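Local coordinates for germination protein YpeB (Bacillus megaterium QM B1551, PDB 5BOI), which takes part in the germination of bacterial spores, the piece here being its C-terminal, PepSY-containing part, which probably has an inhibitory role, at residues V14-A19 and I31-S36; E43-T48 and I62-G67; Y131-K136 and L156-R161; E186-I191 and L200-L205. One frame throughout, in Å; residues are numbered along the deposited sequence.

Interaction 1 of 4, residues V14-A19 and I31-S36; sequences VAKQVA and IHIVKS
Between Lys16 and Ile31 the flat group is a peptide and not a ring: the carbonyl of Ile31 offers its oxygen to Lys16 NZ, and no aromatic face or edge enters the contact. The two segments form a helix-on-sheet layer within the part of the chain that holds the PepSY1 and PepSY2 domains, with helix 12-22 lying against one side of the antiparallel strands that begin with 30-35. The short axes come within 10.3 Å, and the helix runs at 127° to the strand. Lys16 carries most of the meeting. Its chain is bent at chi2 (110°), which sets the course of CD, and again at the last torsion. Lys16 and Ile31 slide past each other in opposite directions, Lys16 CG lying 3.8 Å from Ile31 CD1 while Lys16 CE comes alongside Ile31 CB. At 2.3 Å, the hydrogen bond from Lys16 NZ to Ile31 O is too short to be taken at face value, so the exact place of the ammonium is doubtful. On the neighbouring strand 44-50, Ile31 touches Leu47 and Ile49, and Ile33 touches Tyr45; both isoleucines point from the sheet toward the helix. Toward the start of the helix a lighter apolar touch completes the contact: Ala15 CB meets Ile33 CD1 at 4.2 Å.

Interaction 2 of 4, residues E43-T48 and I62-G67; sequences EVYSLT and ITQKGG
Tyr45 and Ile62 hold the two backbones together through a reciprocal pair of hydrogen bonds, Tyr45 N to Ile62 O at 2.8 Å and Ile62 N to Tyr45 O at 3.2 Å. A third bond, from Gln64 N to Glu43 O at 2.9 Å, carries the pairing past the end of strand 57-63; this donor stands well above the carbonyl plane, 42° out of it. Between these bonded positions Val44 faces Thr63 as a non-hydrogen-bonded pair, and Val44 CA makes a CA-H...O contact with Ile62 O. These are the strands of an antiparallel beta hairpin, 44-50 with 57-63, in the PepSY1 and PepSY2 region, with helix 12-22 touched by Tyr45, Leu47 and Ile62. The aromatic contact is CH-pi: Gln64 CG, anti to its own carbonyl carbon (chi1 -75°), is thereby placed over one face of the Tyr45 ring, displaced toward the CE2 rim, 3.7 Å from the centroid and 25° off the normal. An alanine in place of Tyr45 would probably leave Gln64 CG without its aromatic cover and Val10 O without the hydroxyl that bonds to it. Gln64 also crosses the Glu43 side chain at about a right angle, OE1 lying 3.5 Å from Glu43 CB. The polar partner of OE1 is Ser36 OG, which also bonds Val44 N and thereby links the hairpin to the end of strand 30-35.

Interaction 3 of 4, residues Y131-K136 and L156-R161; sequences YPDSVK and LKHRTR
Asp133 and Arg161 meet tip to tip, the guanidinium gripping the carboxylate end-on: Arg161 NH1 reaches Asp133 OD1 at 3.0 Å and NH2 reaches OD2 at 2.7 Å. Both nitrogens arrive on the syn sides, but the two planes stand 57° apart, so this two-point salt bridge is strongly twisted and both bonds are clearly bent. His158 crosses Asp133 at about a right angle, bringing CD2 to 3.3 Å from Asp133 OD2. Asp133 is the centre of an inverse gamma turn at the corner leading into strand 134-140, and the contact fastens this corner to the loop after helix 152-156. Replacing Asp133 by alanine would probably leave both NH1 and NH2 of Arg161 without the carboxylate they grip. Glu198 is a second salt-bridge partner of NH1. Glu122 brings a like charge close to Asp133 OD2, which the arginine probably offsets. Lys157 is extended beyond CG, its CD 3.6 Å from Pro132 O; its NZ, salt-bridged to Asp153, also shares a water with that carbonyl.

Interaction 4 of 4, residues E186-I191 and L200-L205; sequences ERLAII and LCYEFL. With SO4 (sulfate ion), chain C.
Glu186 turns its carboxylate to the rim of an aromatic ring: OE2 lies in the plane of Tyr202, 3.2 Å from CD1, an approach that the slightly positive ring hydrogens would probably favour. A bend at chi2 (-80°) brings the carboxyl carbon, CD, round toward that ring, while Glu186 CG rests 3.4 Å from Phe204 CE1. One face of Tyr202 is taken by Leu188, whose CD2 makes a CH-pi contact 4.0 Å from the centroid; the two side chains lie side by side and point the same way. The Tyr202 hydroxyl bonds to Ile168 O. Glu186, Leu188, Tyr202 and Phe204 share one side of an antiparallel beta hairpin, strands 182-192 and 198-208, in the C-terminal PepSY domain, and helix 170-175 packs against that side. Within segments 186-191 and 200-205, Arg187 with Glu203 and Ala189 with Cys201 are hydrogen-bonded pairs, giving four backbone bonds, the shortest from Glu203 N to Arg187 O at 2.7 Å. On the other side Ala189 CB comes to 4.0 Å from Glu203 OE1, with Phe216 of strand 211-218 against both residues. Glu203 is buried, its carboxylate met by a weak bond from Tyr131 and by long, weak ion pairs to Arg129 and Arg214. The Arg187 side chain turns from strand 198-208: NH1 bonds to Glu186 O, while NH2 holds O2 of a sulfate ion, probably from the crystallisation liquor, at 3.0 Å.

From the N terminus the four contacts follow in series, none nested in or crossing another. Interaction 1 closes the connection from helix 12-22 to strand 30-35; interaction 2 then closes the hairpin beside it. Their centres lie about 7 Å apart, and the neighbouring antiparallel strands 30-35 and 44-50 join them by backbone bonds such as that of Val34 with Ser46. Interaction 3 spans strands 134-140 and 146-150 and helix 152-156 to reach the following loop, with its centre about 19 Å from that of interaction 2. Interaction 4 closes the hairpin of the C-terminal PepSY domain. It touches interaction 3 where Tyr131 meets Ile190 and Glu203, so the two regions abut directly.

Interaction 1 of 4, residues V14-A19 and I31-S36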
loop_
_atom_site.group_PDB
_atom_site.type_symbol
_atom_site.label_atom_id
_atom_site.label_comp_id
_atom_site.label_asym_id
_atom_site.label_seq_id
_atom_site.Cartn_x
_atom_site.Cartn_y
_atom_site.Cartn_z
ATOM N N VAL A 14 -20.678 3.414 15.086
ATOM C CA VAL A 14 -19.401 2.739 15.285
ATOM C C VAL A 14 -18.408 3.123 14.188
ATOM O O VAL A 14 -17.231 3.371 14.459
ATOM C CB VAL A 14 -19.575 1.206 15.313
ATOM C CG1 VAL A 14 -18.223 0.511 15.273
ATOM C CG2 VAL A 14 -20.368 0.784 16.543
ATOM N N ALA A 15 -18.893 3.181 12.951
ATOM C CA ALA A 15 -18.060 3.578 11.820
ATOM C C ALA A 15 -17.511 4.991 12.028
ATOM O O ALA A 15 -16.437 5.330 11.535
ATOM C CB ALA A 15 -18.850 3.493 10.519
ATOM N N LYS A 16 -18.254 5.805 12.771
ATOM C CA LYS A 16 -17.833 7.160 13.108
ATOM C C LYS A 16 -16.577 7.168 13.982
ATOM O O LYS A 16 -15.679 7.984 13.790
ATOM C CB LYS A 16 -18.970 7.895 13.822
ATOM C CG LYS A 16 -19.310 9.264 13.260
ATOM C CD LYS A 16 -20.661 9.241 12.559
ATOM C CE LYS A 16 -21.167 10.643 12.279
ATOM N NZ LYS A 16 -21.717 10.766 10.901
ATOM N N GLN A 17 -16.516 6.254 14.944
ATOM C CA GLN A 17 -15.425 6.252 15.912
ATOM C C GLN A 17 -14.152 5.686 15.293
ATOM O O GLN A 17 -13.042 6.073 15.661
ATOM C CB GLN A 17 -15.826 5.459 17.164
ATOM C CG GLN A 17 -14.687 5.192 18.140
ATOM C CD GLN A 17 -14.032 3.839 17.922
ATOM O OE1 GLN A 17 -14.693 2.871 17.540
ATOM N NE2 GLN A 17 -12.725 3.768 18.154
ATOM N N VAL A 18 -14.316 4.764 14.353
ATOM C CA VAL A 18 -13.182 4.264 13.593
ATOM C C VAL A 18 -12.493 5.438 12.909
ATOM O O VAL A 18 -11.277 5.616 13.016
ATOM C CB VAL A 18 -13.620 3.214 12.553
ATOM C CG1 VAL A 18 -12.410 2.607 11.859
ATOM C CG2 VAL A 18 -14.440 2.125 13.229
ATOM N N ALA A 19 -13.301 6.252 12.238
ATOM C CA ALA A 19 -12.819 7.423 11.517
ATOM C C ALA A 19 -12.041 8.387 12.417
ATOM O O ALA A 19 -10.932 8.805 12.079
ATOM C CB ALA A 19 -13.997 8.146 10.854
ATOM N N ILE A 31 -19.587 14.878 10.571
ATOM C CA ILE A 31 -19.407 13.726 9.695
ATOM C C ILE A 31 -20.720 13.283 9.045
ATOM O O ILE A 31 -21.622 12.789 9.718
ATOM C CB ILE A 31 -18.798 12.533 10.458
ATOM C CG1 ILE A 31 -17.573 12.981 11.263
ATOM C CG2 ILE A 31 -18.456 11.394 9.493
ATOM C CD1 ILE A 31 -16.861 11.853 11.990
ATOM N N HIS A 32 -20.816 13.477 7.731
ATOM C CA HIS A 32 -21.956 13.020 6.938
ATOM C C HIS A 32 -21.708 11.588 6.469
ATOM O O HIS A 32 -20.754 11.327 5.730
ATOM C CB HIS A 32 -22.187 13.957 5.742
ATOM C CG HIS A 32 -23.185 13.450 4.744
ATOM N ND1 HIS A 32 -24.546 13.518 4.947
ATOM C CD2 HIS A 32 -23.016 12.883 3.525
ATOM C CE1 HIS A 32 -25.174 13.008 3.901
ATOM N NE2 HIS A 32 -24.266 12.615 3.023
ATOM N N ILE A 33 -22.556 10.661 6.902
ATOM C CA ILE A 33 -22.334 9.248 6.607
ATOM C C ILE A 33 -23.448 8.667 5.729
ATOM O O ILE A 33 -24.629 8.957 5.922
ATOM C CB ILE A 33 -22.197 8.426 7.916
ATOM C CG1 ILE A 33 -22.029 6.933 7.615
ATOM C CG2 ILE A 33 -23.389 8.653 8.822
ATOM C CD1 ILE A 33 -21.580 6.117 8.810
ATOM N N VAL A 34 -23.047 7.857 4.752
ATOM C CA VAL A 34 -23.957 7.259 3.780
ATOM C C VAL A 34 -23.737 5.743 3.723
ATOM O O VAL A 34 -22.599 5.281 3.783
ATOM C CB VAL A 34 -23.747 7.888 2.377
ATOM C CG1 VAL A 34 -24.434 7.078 1.289
ATOM C CG2 VAL A 34 -24.222 9.336 2.359
ATOM N N LYS A 35 -24.817 4.969 3.625
ATOM C CA LYS A 35 -24.704 3.513 3.517
ATOM C C LYS A 35 -24.873 3.057 2.066
ATOM O O LYS A 35 -25.623 3.662 1.302
ATOM C CB LYS A 35 -25.739 2.821 4.412
ATOM C CG LYS A 35 -27.179 3.210 4.110
ATOM C CD LYS A 35 -28.218 2.308 4.790
ATOM C CE LYS A 35 -27.697 0.913 5.105
ATOM N NZ LYS A 35 -28.710 0.114 5.862
ATOM N N SER A 36 -24.168 1.994 1.687
ATOM C CA SER A 36 -24.283 1.442 0.340
ATOM C C SER A 36 -25.675 0.845 0.105
ATOM O O SER A 36 -26.250 0.222 0.994
ATOM C CB SER A 36 -23.198 0.387 0.096
ATOM O OG SER A 36 -23.249 -0.640 1.070
#

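Interaction 2 of 4, residues E43-T48 and I62-G67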
loop_
_atom_site.group_PDB
_atom_site.type_symbol
_atom_site.label_atom_id
_atom_site.label_comp_id
_atom_site.label_asym_id
_atom_site.label_seq_id
_atom_site.Cartn_x
_atom_site.Cartn_y
_atom_site.Cartn_z
ATOM N N GLU A 43 -20.667 -3.894 0.914
ATOM C CA GLU A 43 -21.326 -3.214 2.017
ATOM C C GLU A 43 -20.343 -2.271 2.688
ATOM O O GLU A 43 -19.440 -2.701 3.406
ATOM C CB GLU A 43 -21.882 -4.223 3.015
ATOM C CG GLU A 43 -23.003 -5.069 2.442
ATOM C CD GLU A 43 -23.553 -6.064 3.440
ATOM O OE1 GLU A 43 -22.769 -6.902 3.938
ATOM O OE2 GLU A 43 -24.769 -6.013 3.716
ATOM N N VAL A 44 -20.526 -0.978 2.441
ATOM C CA VAL A 44 -19.577 0.043 2.872
ATOM C C VAL A 44 -20.302 1.292 3.386
ATOM O O VAL A 44 -21.371 1.647 2.880
ATOM C CB VAL A 44 -18.622 0.419 1.703
ATOM C CG1 VAL A 44 -17.826 1.679 2.006
ATOM C CG2 VAL A 44 -17.687 -0.738 1.376
ATOM N N TYR A 45 -19.737 1.933 4.409
ATOM C CA TYR A 45 -20.184 3.254 4.841
ATOM C C TYR A 45 -19.325 4.358 4.235
ATOM O O TYR A 45 -18.126 4.432 4.501
ATOM C CB TYR A 45 -20.156 3.379 6.366
ATOM C CG TYR A 45 -21.115 2.454 7.071
ATOM C CD1 TYR A 45 -22.462 2.776 7.167
ATOM C CD2 TYR A 45 -20.672 1.292 7.687
ATOM C CE1 TYR A 45 -23.352 1.945 7.811
ATOM C CE2 TYR A 45 -21.557 0.460 8.352
ATOM C CZ TYR A 45 -22.895 0.791 8.405
ATOM O OH TYR A 45 -23.787 -0.028 9.053
ATOM N N SER A 46 -19.935 5.210 3.417
ATOM C CA SER A 46 -19.224 6.338 2.813
ATOM C C SER A 46 -19.355 7.583 3.678
ATOM O O SER A 46 -20.452 8.115 3.851
ATOM C CB SER A 46 -19.751 6.629 1.406
ATOM O OG SER A 46 -19.152 5.780 0.445
ATOM N N LEU A 47 -18.231 8.054 4.203
ATOM C CA LEU A 47 -18.235 9.201 5.098
ATOM C C LEU A 47 -17.672 10.436 4.416
ATOM O O LEU A 47 -16.721 10.346 3.631
ATOM C CB LEU A 47 -17.432 8.906 6.366
ATOM C CG LEU A 47 -18.021 7.960 7.415
ATOM C CD1 LEU A 47 -18.239 6.558 6.867
ATOM C CD2 LEU A 47 -17.105 7.908 8.617
ATOM N N THR A 48 -18.273 11.585 4.713
ATOM C CA THR A 48 -17.745 12.873 4.282
ATOM C C THR A 48 -17.512 13.739 5.513
ATOM O O THR A 48 -18.448 14.312 6.063
ATOM C CB THR A 48 -18.697 13.603 3.307
ATOM O OG1 THR A 48 -18.962 12.771 2.171
ATOM C CG2 THR A 48 -18.070 14.904 2.829
ATOM N N ILE A 62 -15.508 2.699 5.051
ATOM C CA ILE A 62 -15.297 1.665 6.051
ATOM C C ILE A 62 -16.238 0.509 5.753
ATOM O O ILE A 62 -17.363 0.714 5.296
ATOM C CB ILE A 62 -15.537 2.196 7.479
ATOM C CG1 ILE A 62 -14.818 3.536 7.681
ATOM C CG2 ILE A 62 -15.126 1.167 8.522
ATOM C CD1 ILE A 62 -14.748 3.994 9.118
ATOM N N THR A 63 -15.774 -0.707 5.994
ATOM C CA THR A 63 -16.576 -1.882 5.701
ATOM C C THR A 63 -17.728 -1.976 6.697
ATOM O O THR A 63 -17.526 -1.841 7.905
ATOM C CB THR A 63 -15.726 -3.166 5.742
ATOM O OG1 THR A 63 -15.055 -3.260 7.004
ATOM C CG2 THR A 63 -14.682 -3.126 4.644
ATOM N N GLN A 64 -18.936 -2.183 6.180
ATOM C CA GLN A 64 -20.101 -2.357 7.033
ATOM C C GLN A 64 -19.850 -3.539 7.967
ATOM O O GLN A 64 -20.259 -3.529 9.133
ATOM C CB GLN A 64 -21.368 -2.575 6.201
ATOM C CG GLN A 64 -21.910 -1.314 5.538
ATOM C CD GLN A 64 -23.249 -1.532 4.858
ATOM O OE1 GLN A 64 -23.427 -1.191 3.688
ATOM N NE2 GLN A 64 -24.201 -2.096 5.593
ATOM N N LYS A 65 -19.161 -4.544 7.445
ATOM C CA LYS A 65 -18.746 -5.675 8.243
ATOM C C LYS A 65 -17.360 -5.460 8.847
ATOM O O LYS A 65 -16.395 -5.124 8.150
ATOM C CB LYS A 65 -18.800 -6.938 7.385
ATOM C CG LYS A 65 -17.765 -7.002 6.281
ATOM C CD LYS A 65 -17.802 -8.295 5.469
ATOM C CE LYS A 65 -18.287 -9.506 6.250
ATOM N NZ LYS A 65 -18.659 -10.565 5.267
ATOM N N GLY A 66 -17.280 -5.572 10.169
ATOM C CA GLY A 66 -16.004 -5.499 10.865
ATOM C C GLY A 66 -15.366 -4.124 11.004
ATOM O O GLY A 66 -14.339 -3.989 11.667
ATOM N N GLY A 67 -15.957 -3.114 10.370
ATOM C CA GLY A 67 -15.468 -1.750 10.479
ATOM C C GLY A 67 -13.998 -1.545 10.146
ATOM O O GLY A 67 -13.252 -0.955 10.931
#

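Interaction 3 of 4, residues Y131-K136 and L156-R161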
loop_
_atom_site.group_PDB
_atom_site.type_symbol
_atom_site.label_atom_id
_atom_site.label_comp_id
_atom_site.label_asym_id
_atom_site.label_seq_id
_atom_site.Cartn_x
_atom_site.Cartn_y
_atom_site.Cartn_z
ATOM N N TYR A 131 3.031 -9.000 -3.794
ATOM C CA TYR A 131 2.750 -7.705 -4.409
ATOM C C TYR A 131 1.263 -7.399 -4.700
ATOM O O TYR A 131 0.868 -6.240 -4.590
ATOM C CB TYR A 131 3.608 -7.548 -5.674
ATOM C CG TYR A 131 5.015 -7.112 -5.319
ATOM C CD1 TYR A 131 5.971 -8.040 -4.928
ATOM C CD2 TYR A 131 5.381 -5.779 -5.375
ATOM C CE1 TYR A 131 7.247 -7.641 -4.584
ATOM C CE2 TYR A 131 6.641 -5.371 -5.048
ATOM C CZ TYR A 131 7.561 -6.278 -4.643
ATOM O OH TYR A 131 8.815 -5.829 -4.310
ATOM N N PRO A 132 0.430 -8.411 -5.032
ATOM C CA PRO A 132 -1.008 -8.121 -5.198
ATOM C C PRO A 132 -1.705 -7.594 -3.934
ATOM O O PRO A 132 -2.695 -6.869 -4.034
ATOM C CB PRO A 132 -1.593 -9.483 -5.583
ATOM C CG PRO A 132 -0.451 -10.213 -6.230
ATOM C CD PRO A 132 0.757 -9.788 -5.462
ATOM N N ASP A 133 -1.190 -7.959 -2.768
ATOM C CA ASP A 133 -1.809 -7.614 -1.489
ATOM C C ASP A 133 -1.214 -6.308 -0.954
ATOM O O ASP A 133 -0.335 -6.309 -0.076
ATOM C CB ASP A 133 -1.617 -8.758 -0.490
ATOM C CG ASP A 133 -2.345 -10.034 -0.922
ATOM O OD1 ASP A 133 -2.783 -10.104 -2.093
ATOM O OD2 ASP A 133 -2.476 -10.966 -0.106
ATOM N N SER A 134 -1.693 -5.196 -1.497
ATOM C CA SER A 134 -1.008 -3.921 -1.305
ATOM C C SER A 134 -1.834 -2.848 -0.589
ATOM O O SER A 134 -3.068 -2.851 -0.591
ATOM C CB SER A 134 -0.544 -3.376 -2.661
ATOM O OG SER A 134 -1.641 -3.038 -3.502
ATOM N N VAL A 135 -1.109 -1.924 0.021
ATOM C CA VAL A 135 -1.702 -0.781 0.703
ATOM C C VAL A 135 -1.044 0.466 0.131
ATOM O O VAL A 135 0.186 0.523 0.019
ATOM C CB VAL A 135 -1.496 -0.855 2.195
ATOM C CG1 VAL A 135 -2.062 0.412 2.863
ATOM C CG2 VAL A 135 -2.159 -2.108 2.773
ATOM N N LYS A 136 -1.855 1.459 -0.237
ATOM C CA LYS A 136 -1.341 2.666 -0.867
ATOM C C LYS A 136 -1.524 3.825 0.103
ATOM O O LYS A 136 -2.555 3.911 0.768
ATOM C CB LYS A 136 -2.071 2.962 -2.178
ATOM C CG LYS A 136 -1.659 2.077 -3.344
ATOM C CD LYS A 136 -2.737 2.020 -4.415
ATOM C CE LYS A 136 -2.410 0.961 -5.459
ATOM N NZ LYS A 136 -0.961 0.610 -5.445
ATOM N N LEU A 156 -8.997 -7.223 0.372
ATOM C CA LEU A 156 -9.912 -8.001 -0.457
ATOM C C LEU A 156 -9.217 -9.069 -1.309
ATOM O O LEU A 156 -9.750 -10.165 -1.479
ATOM C CB LEU A 156 -10.723 -7.065 -1.354
ATOM C CG LEU A 156 -11.575 -6.023 -0.618
ATOM C CD1 LEU A 156 -12.171 -5.020 -1.598
ATOM C CD2 LEU A 156 -12.668 -6.690 0.205
ATOM N N LYS A 157 -8.039 -8.756 -1.844
ATOM C CA LYS A 157 -7.280 -9.734 -2.628
ATOM C C LYS A 157 -6.556 -10.725 -1.730
ATOM O O LYS A 157 -6.036 -11.738 -2.205
ATOM C CB LYS A 157 -6.263 -9.049 -3.544
ATOM C CG LYS A 157 -6.867 -8.431 -4.791
ATOM C CD LYS A 157 -5.848 -7.603 -5.572
ATOM C CE LYS A 157 -6.521 -6.922 -6.764
ATOM N NZ LYS A 157 -5.674 -5.879 -7.421
ATOM N N HIS A 158 -6.510 -10.441 -0.433
ATOM C CA HIS A 158 -5.784 -11.318 0.467
ATOM C C HIS A 158 -6.467 -12.663 0.598
ATOM O O HIS A 158 -7.692 -12.753 0.627
ATOM C CB HIS A 158 -5.627 -10.708 1.854
ATOM C CG HIS A 158 -4.757 -11.519 2.760
ATOM N ND1 HIS A 158 -5.228 -12.599 3.474
ATOM C CD2 HIS A 158 -3.436 -11.431 3.036
ATOM C CE1 HIS A 158 -4.237 -13.132 4.167
ATOM N NE2 HIS A 158 -3.138 -12.441 3.919
ATOM N N ARG A 159 -5.647 -13.703 0.679
ATOM C CA ARG A 159 -6.110 -15.057 0.925
ATOM C C ARG A 159 -4.931 -15.881 1.416
ATOM O O ARG A 159 -3.780 -15.571 1.105
ATOM C CB ARG A 159 -6.703 -15.673 -0.341
ATOM C CG ARG A 159 -5.658 -16.025 -1.384
ATOM C CD ARG A 159 -6.278 -16.642 -2.621
ATOM N NE ARG A 159 -5.284 -17.375 -3.400
ATOM C CZ ARG A 159 -4.515 -16.827 -4.333
ATOM N NH1 ARG A 159 -3.635 -17.571 -4.991
ATOM N NH2 ARG A 159 -4.625 -15.534 -4.609
ATOM N N THR A 160 -5.206 -16.921 2.192
ATOM C CA THR A 160 -4.147 -17.838 2.574
ATOM C C THR A 160 -3.740 -18.648 1.339
ATOM O O THR A 160 -4.551 -19.331 0.708
ATOM C CB THR A 160 -4.561 -18.759 3.752
ATOM O OG1 THR A 160 -3.489 -19.658 4.063
ATOM C CG2 THR A 160 -5.833 -19.544 3.441
ATOM N N ARG A 161 -2.473 -18.511 0.972
ATOM C CA ARG A 161 -1.928 -19.191 -0.185
ATOM C C ARG A 161 -0.967 -20.265 0.309
ATOM O O ARG A 161 -0.340 -20.100 1.359
ATOM C CB ARG A 161 -1.188 -18.205 -1.097
ATOM C CG ARG A 161 -1.997 -16.986 -1.559
ATOM C CD ARG A 161 -1.062 -15.839 -1.954
ATOM N NE ARG A 161 -1.711 -14.822 -2.788
ATOM C CZ ARG A 161 -2.355 -13.759 -2.313
ATOM N NH1 ARG A 161 -2.908 -12.884 -3.150
ATOM N NH2 ARG A 161 -2.445 -13.566 -1.000
HETATM O O HOH W 1 -3.288 -5.535 -6.464
#

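Interaction 4 of 4, residues E186-I191 and L200-L205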
loop_
_atom_site.group_PDB
_atom_site.type_symbol
_atom_site.label_atom_id
_atom_site.label_comp_id
_atom_site.label_asym_id
_atom_site.label_seq_id
_atom_site.Cartn_x
_atom_site.Cartn_y
_atom_site.Cartn_z
ATOM N N GLU A 186 18.092 -9.495 -2.686
ATOM C CA GLU A 186 17.258 -10.524 -3.321
ATOM C C GLU A 186 16.274 -11.129 -2.323
ATOM O O GLU A 186 16.666 -11.474 -1.209
ATOM C CB GLU A 186 18.140 -11.638 -3.911
ATOM C CG GLU A 186 17.371 -12.844 -4.486
ATOM C CD GLU A 186 16.912 -13.832 -3.414
ATOM O OE1 GLU A 186 17.694 -14.099 -2.481
ATOM O OE2 GLU A 186 15.769 -14.329 -3.494
ATOM N N ARG A 187 15.023 -11.302 -2.745
ATOM C CA ARG A 187 13.976 -11.939 -1.938
ATOM C C ARG A 187 13.059 -12.774 -2.830
ATOM O O ARG A 187 13.074 -12.602 -4.043
ATOM C CB ARG A 187 13.135 -10.889 -1.215
ATOM C CG ARG A 187 13.889 -10.037 -0.193
ATOM C CD ARG A 187 14.359 -10.859 1.018
ATOM N NE ARG A 187 14.854 -9.971 2.076
ATOM C CZ ARG A 187 16.060 -9.417 2.095
ATOM N NH1 ARG A 187 16.933 -9.665 1.130
ATOM N NH2 ARG A 187 16.401 -8.614 3.103
ATOM N N LEU A 188 12.247 -13.656 -2.247
ATOM C CA LEU A 188 11.166 -14.298 -3.023
ATOM C C LEU A 188 9.919 -13.420 -3.046
ATOM O O LEU A 188 9.653 -12.667 -2.104
ATOM C CB LEU A 188 10.801 -15.658 -2.442
ATOM C CG LEU A 188 11.697 -16.834 -2.797
ATOM C CD1 LEU A 188 11.355 -17.996 -1.884
ATOM C CD2 LEU A 188 11.472 -17.261 -4.262
ATOM N N ALA A 189 9.150 -13.497 -4.127
ATOM C CA ALA A 189 7.991 -12.616 -4.268
ATOM C C ALA A 189 6.939 -13.266 -5.158
ATOM O O ALA A 189 7.266 -14.093 -6.018
ATOM C CB ALA A 189 8.411 -11.263 -4.826
ATOM N N ILE A 190 5.678 -12.927 -4.906
ATOM C CA ILE A 190 4.570 -13.311 -5.765
ATOM C C ILE A 190 4.080 -12.066 -6.499
ATOM O O ILE A 190 3.799 -11.048 -5.873
ATOM C CB ILE A 190 3.407 -13.918 -4.978
ATOM C CG1 ILE A 190 3.798 -15.296 -4.439
ATOM C CG2 ILE A 190 2.156 -14.006 -5.853
ATOM C CD1 ILE A 190 2.739 -15.918 -3.579
ATOM N N ILE A 191 4.010 -12.142 -7.825
ATOM C CA ILE A 191 3.414 -11.070 -8.606
ATOM C C ILE A 191 2.483 -11.727 -9.604
ATOM O O ILE A 191 2.455 -12.969 -9.734
ATOM C CB ILE A 191 4.461 -10.220 -9.377
ATOM C CG1 ILE A 191 5.185 -11.081 -10.422
ATOM C CG2 ILE A 191 5.433 -9.519 -8.430
ATOM C CD1 ILE A 191 6.072 -10.292 -11.383
ATOM N N LEU A 200 5.410 -17.277 -8.748
ATOM C CA LEU A 200 6.501 -17.112 -7.781
ATOM C C LEU A 200 7.781 -16.693 -8.496
ATOM O O LEU A 200 8.170 -17.323 -9.483
ATOM C CB LEU A 200 6.745 -18.411 -7.000
ATOM C CG LEU A 200 7.791 -18.369 -5.880
ATOM C CD1 LEU A 200 7.350 -17.484 -4.707
ATOM C CD2 LEU A 200 8.123 -19.790 -5.379
ATOM N N CYS A 201 8.437 -15.650 -7.985
ATOM C CA CYS A 201 9.660 -15.099 -8.584
ATOM C C CYS A 201 10.759 -14.827 -7.573
ATOM O O CYS A 201 10.486 -14.564 -6.407
ATOM C CB CYS A 201 9.380 -13.769 -9.297
ATOM S SG CYS A 201 8.161 -13.803 -10.609
ATOM N N TYR A 202 12.008 -14.829 -8.021
ATOM C CA TYR A 202 13.064 -14.184 -7.234
ATOM C C TYR A 202 13.058 -12.717 -7.626
ATOM O O TYR A 202 13.112 -12.404 -8.822
ATOM C CB TYR A 202 14.431 -14.780 -7.536
ATOM C CG TYR A 202 14.576 -16.198 -7.042
ATOM C CD1 TYR A 202 14.895 -16.439 -5.725
ATOM C CD2 TYR A 202 14.386 -17.282 -7.900
ATOM C CE1 TYR A 202 15.013 -17.744 -5.243
ATOM C CE2 TYR A 202 14.525 -18.600 -7.451
ATOM C CZ TYR A 202 14.832 -18.822 -6.103
ATOM O OH TYR A 202 14.964 -20.116 -5.610
ATOM N N GLU A 203 12.987 -11.838 -6.635
ATOM C CA GLU A 203 13.002 -10.401 -6.864
ATOM C C GLU A 203 14.398 -9.873 -6.563
ATOM O O GLU A 203 14.945 -10.146 -5.501
ATOM C CB GLU A 203 11.969 -9.705 -5.972
ATOM C CG GLU A 203 12.050 -8.191 -6.013
ATOM C CD GLU A 203 11.636 -7.572 -4.697
ATOM O OE1 GLU A 203 10.606 -8.013 -4.140
ATOM O OE2 GLU A 203 12.337 -6.653 -4.223
ATOM N N PHE A 204 14.975 -9.124 -7.494
ATOM C CA PHE A 204 16.283 -8.524 -7.303
ATOM C C PHE A 204 16.172 -7.005 -7.325
ATOM O O PHE A 204 15.550 -6.432 -8.229
ATOM C CB PHE A 204 17.257 -8.990 -8.401
ATOM C CG PHE A 204 17.554 -10.481 -8.377
ATOM C CD1 PHE A 204 18.571 -10.979 -7.571
ATOM C CD2 PHE A 204 16.813 -11.371 -9.153
ATOM C CE1 PHE A 204 18.861 -12.351 -7.532
ATOM C CE2 PHE A 204 17.085 -12.721 -9.144
ATOM C CZ PHE A 204 18.118 -13.228 -8.322
ATOM N N LEU A 205 16.790 -6.361 -6.344
ATOM C CA LEU A 205 16.903 -4.910 -6.316
ATOM C C LEU A 205 18.356 -4.572 -6.612
ATOM O O LEU A 205 19.266 -5.072 -5.940
ATOM C CB LEU A 205 16.465 -4.381 -4.952
ATOM C CG LEU A 205 16.290 -2.898 -4.631
ATOM C CD1 LEU A 205 15.489 -2.204 -5.694
ATOM C CD2 LEU A 205 15.579 -2.796 -3.289
HETATM S S SO4 C . 13.462 -9.164 5.959
HETATM O O1 SO4 C . 12.001 -9.199 5.912
HETATM O O2 SO4 C . 13.971 -8.303 4.896
HETATM O O3 SO4 C . 14.008 -10.513 5.795
HETATM O O4 SO4 C . 13.878 -8.614 7.252
#